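Local coordinates for protein thymidylate synthase thyX (Helicobacter pylori, PDB 3N3Y) that probably makes dTMP by reductive methylation of dUMP, with methylenetetrahydrofolate as methyl donor and reducing power from NADPH passed through its bound FAD, at residues Y95-L100 and V142-H147. Sequence-based numbering, arbitrary orientation.
Sequences YTLREL and VLLSEH
L144, in the last turn of helix 127-145, reaches with one methyl, CD1, toward L97 and L100 of the 3-10 turn 97-100. That methyl does all the close touching. It stands 3.7 Å from both CB and CD1 of L100, so it is shared between the base and one branch tip of that side chain, and the two leucines meet at a slant. Roughly at right angles to this, L97 CB is 4.2 Å from L144 CD1, a looser approach. Between them lies backbone: L97 O, 3.4 Å from L144 CD1, also accepts the 3.0 Å bond from L100 N that closes the turn. L144 carries CG beside its backbone N (chi1 -65°), and an extended chi2 of 166° sends CD1 toward the turn. N151 and A154 of helix 151-154 also touch L144, while L137 and L140 of helix 127-145 pack on L100, making a small, mainly apolar buried patch. The flank with R98 and S145 is looser: neither side chain comes within 4.5 Å of the opposite segment, exposed R98 pairs with E102, and S145 OG bonds weakly to K101 O. E99 leaves the backbone away from the helix, its carboxylate making a salt bridge to K91 and a hydrogen bond to Y162. L97 also packs on K155, and S93 lies about 4 Å from its side chain; both belong to the dUMP site, and bound dUMP is about 7 Å from that side chain. No hydrogen bond links the segments, so shape and exclusion of water hold this helix end against the turn that follows the nucleotide-binding residues.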
ATOM      1  N   TYR A  95       1.744 -26.879   6.519  1.00 34.89           N
ATOM      2  CA  TYR A  95       2.910 -27.680   6.167  1.00 37.31           C
ATOM      3  C   TYR A  95       3.827 -28.073   7.320  1.00 37.59           C
ATOM      4  O   TYR A  95       4.839 -28.721   7.099  1.00 41.67           O
ATOM      5  CB  TYR A  95       3.691 -27.016   5.019  1.00 41.94           C
ATOM      6  CG  TYR A  95       2.932 -27.155   3.712  1.00 50.58           C
ATOM      7  CD1 TYR A  95       2.849 -28.395   3.066  1.00 52.96           C
ATOM      8  CD2 TYR A  95       2.254 -26.072   3.151  1.00 48.66           C
ATOM      9  CE1 TYR A  95       2.136 -28.550   1.885  1.00 53.93           C
ATOM     10  CE2 TYR A  95       1.537 -26.211   1.964  1.00 49.89           C
ATOM     11  CZ  TYR A  95       1.481 -27.455   1.337  1.00 59.14           C
ATOM     12  OH  TYR A  95       0.774 -27.607   0.164  1.00 56.57           O
ATOM     13  N   THR A  96       3.470 -27.708   8.546  1.00 33.11           N
ATOM     14  CA  THR A  96       4.339 -27.996   9.679  1.00 35.71           C
ATOM     15  C   THR A  96       3.646 -28.726  10.836  1.00 37.87           C
ATOM     16  O   THR A  96       4.289 -29.037  11.844  1.00 37.76           O
ATOM     17  CB  THR A  96       4.931 -26.709  10.261  1.00 32.49           C
ATOM     18  OG1 THR A  96       3.857 -25.889  10.725  1.00 35.55           O
ATOM     19  CG2 THR A  96       5.759 -25.947   9.217  1.00 36.27           C
ATOM     20  N   LEU A  97       2.343 -28.971  10.713  1.00 35.95           N
ATOM     21  CA  LEU A  97       1.568 -29.549  11.821  1.00 37.16           C
ATOM     22  C   LEU A  97       2.045 -30.941  12.228  1.00 38.89           C
ATOM     23  O   LEU A  97       1.867 -31.352  13.370  1.00 42.13           O
ATOM     24  CB  LEU A  97       0.064 -29.573  11.506  1.00 33.76           C
ATOM     25  CG  LEU A  97      -0.717 -28.381  12.077  1.00 39.43           C
ATOM     26  CD1 LEU A  97      -2.237 -28.542  11.895  1.00 30.87           C
ATOM     27  CD2 LEU A  97      -0.373 -28.161  13.554  1.00 36.40           C
ATOM     28  N   ARG A  98       2.652 -31.659  11.290  1.00 39.71           N
ATOM     29  CA  ARG A  98       3.191 -32.992  11.554  1.00 47.05           C
ATOM     30  C   ARG A  98       4.247 -33.014  12.680  1.00 52.60           C
ATOM     31  O   ARG A  98       4.606 -34.079  13.200  1.00 48.22           O
ATOM     32  CB  ARG A  98       3.759 -33.573  10.263  1.00 49.87           C
ATOM     33  CG  ARG A  98       2.860 -34.587   9.573  1.00 52.65           C
ATOM     34  CD  ARG A  98       3.522 -35.947   9.702  1.00 66.55           C
ATOM     35  NE  ARG A  98       4.982 -35.792   9.759  1.00 65.91           N
ATOM     36  CZ  ARG A  98       5.821 -36.650  10.342  1.00 66.00           C
ATOM     37  NH1 ARG A  98       5.355 -37.748  10.929  1.00 66.26           N
ATOM     38  NH2 ARG A  98       7.129 -36.405  10.339  1.00 61.03           N
ATOM     39  N   GLU A  99       4.732 -31.835  13.060  1.00 45.01           N
ATOM     40  CA  GLU A  99       5.588 -31.707  14.236  1.00 48.21           C
ATOM     41  C   GLU A  99       4.971 -32.353  15.491  1.00 49.35           C
ATOM     42  O   GLU A  99       5.694 -32.721  16.425  1.00 51.34           O
ATOM     43  CB  GLU A  99       5.897 -30.228  14.508  1.00 44.14           C
ATOM     44  CG  GLU A  99       4.697 -29.409  15.011  1.00 45.85           C
ATOM     45  CD  GLU A  99       4.956 -27.905  14.973  1.00 49.94           C
ATOM     46  OE1 GLU A  99       6.115 -27.511  14.700  1.00 51.61           O
ATOM     47  OE2 GLU A  99       4.007 -27.116  15.220  1.00 44.26           O
ATOM     48  N   LEU A 100       3.643 -32.472  15.513  1.00 46.21           N
ATOM     49  CA  LEU A 100       2.912 -33.039  16.662  1.00 48.01           C
ATOM     50  C   LEU A 100       2.835 -34.569  16.624  1.00 49.83           C
ATOM     51  O   LEU A 100       2.592 -35.217  17.641  1.00 50.11           O
ATOM     52  CB  LEU A 100       1.481 -32.486  16.736  1.00 39.53           C
ATOM     53  CG  LEU A 100       1.238 -31.053  17.207  1.00 41.90           C
ATOM     54  CD1 LEU A 100      -0.261 -30.771  17.306  1.00 33.33           C
ATOM     55  CD2 LEU A 100       1.915 -30.801  18.548  1.00 43.85           C
ATOM     56  N   VAL A 142      -3.974 -36.099  18.670  1.00 37.36           N
ATOM     57  CA  VAL A 142      -4.647 -37.335  18.301  1.00 38.22           C
ATOM     58  C   VAL A 142      -5.073 -37.385  16.815  1.00 43.32           C
ATOM     59  O   VAL A 142      -4.851 -38.393  16.142  1.00 41.95           O
ATOM     60  CB  VAL A 142      -5.830 -37.623  19.247  1.00 43.22           C
ATOM     61  CG1 VAL A 142      -6.704 -38.756  18.715  1.00 42.35           C
ATOM     62  CG2 VAL A 142      -5.306 -37.953  20.661  1.00 42.95           C
ATOM     63  N   LEU A 143      -5.661 -36.306  16.300  1.00 37.61           N
ATOM     64  CA  LEU A 143      -6.092 -36.282  14.901  1.00 38.97           C
ATOM     65  C   LEU A 143      -4.936 -36.580  13.971  1.00 40.11           C
ATOM     66  O   LEU A 143      -5.066 -37.353  13.021  1.00 39.72           O
ATOM     67  CB  LEU A 143      -6.686 -34.926  14.525  1.00 38.61           C
ATOM     68  CG  LEU A 143      -8.005 -34.548  15.204  1.00 38.68           C
ATOM     69  CD1 LEU A 143      -8.344 -33.081  14.906  1.00 30.49           C
ATOM     70  CD2 LEU A 143      -9.130 -35.480  14.781  1.00 28.49           C
ATOM     71  N   LEU A 144      -3.804 -35.952  14.258  1.00 39.11           N
ATOM     72  CA  LEU A 144      -2.609 -36.073  13.437  1.00 42.15           C
ATOM     73  C   LEU A 144      -1.866 -37.397  13.604  1.00 50.74           C
ATOM     74  O   LEU A 144      -1.234 -37.880  12.660  1.00 51.79           O
ATOM     75  CB  LEU A 144      -1.639 -34.943  13.786  1.00 38.29           C
ATOM     76  CG  LEU A 144      -2.102 -33.528  13.480  1.00 38.99           C
ATOM     77  CD1 LEU A 144      -1.214 -32.529  14.189  1.00 37.93           C
ATOM     78  CD2 LEU A 144      -2.104 -33.295  11.985  1.00 34.95           C
ATOM     79  N   SER A 145      -1.931 -37.964  14.807  1.00 45.19           N
ATOM     80  CA  SER A 145      -0.985 -38.987  15.225  1.00 48.58           C
ATOM     81  C   SER A 145      -1.563 -40.392  15.179  1.00 54.04           C
ATOM     82  O   SER A 145      -0.868 -41.357  14.861  1.00 60.01           O
ATOM     83  CB  SER A 145      -0.489 -38.684  16.636  1.00 49.53           C
ATOM     84  OG  SER A 145       0.579 -39.540  16.992  1.00 62.61           O
ATOM     85  N   GLU A 146      -2.840 -40.507  15.500  1.00 53.45           N
ATOM     86  CA  GLU A 146      -3.476 -41.804  15.543  1.00 48.89           C
ATOM     87  C   GLU A 146      -4.334 -42.028  14.300  1.00 51.35           C
ATOM     88  O   GLU A 146      -4.350 -43.119  13.742  1.00 57.51           O
ATOM     89  CB  GLU A 146      -4.275 -41.946  16.843  1.00 56.16           C
ATOM     90  CG  GLU A 146      -3.478 -41.452  18.064  1.00 59.44           C
ATOM     91  CD  GLU A 146      -3.966 -42.035  19.393  1.00 73.48           C
ATOM     92  OE1 GLU A 146      -4.990 -42.758  19.385  1.00 80.45           O
ATOM     93  OE2 GLU A 146      -3.322 -41.770  20.444  1.00 66.64           O
ATOM     94  N   HIS A 147      -5.017 -40.989  13.840  1.00 47.61           N
ATOM     95  CA  HIS A 147      -5.855 -41.118  12.647  1.00 44.64           C
ATOM     96  C   HIS A 147      -5.146 -40.650  11.372  1.00 43.37           C
ATOM     97  O   HIS A 147      -5.673 -40.790  10.270  1.00 42.12           O
ATOM     98  CB  HIS A 147      -7.159 -40.352  12.840  1.00 43.30           C
ATOM     99  CG  HIS A 147      -7.828 -40.637  14.144  1.00 46.23           C
ATOM    100  ND1 HIS A 147      -8.509 -41.810  14.388  1.00 53.11           N
ATOM    101  CD2 HIS A 147      -7.920 -39.906  15.280  1.00 48.45           C
ATOM    102  CE1 HIS A 147      -8.993 -41.790  15.618  1.00 52.91           C
ATOM    103  NE2 HIS A 147      -8.650 -40.644  16.182  1.00 53.80           N
TER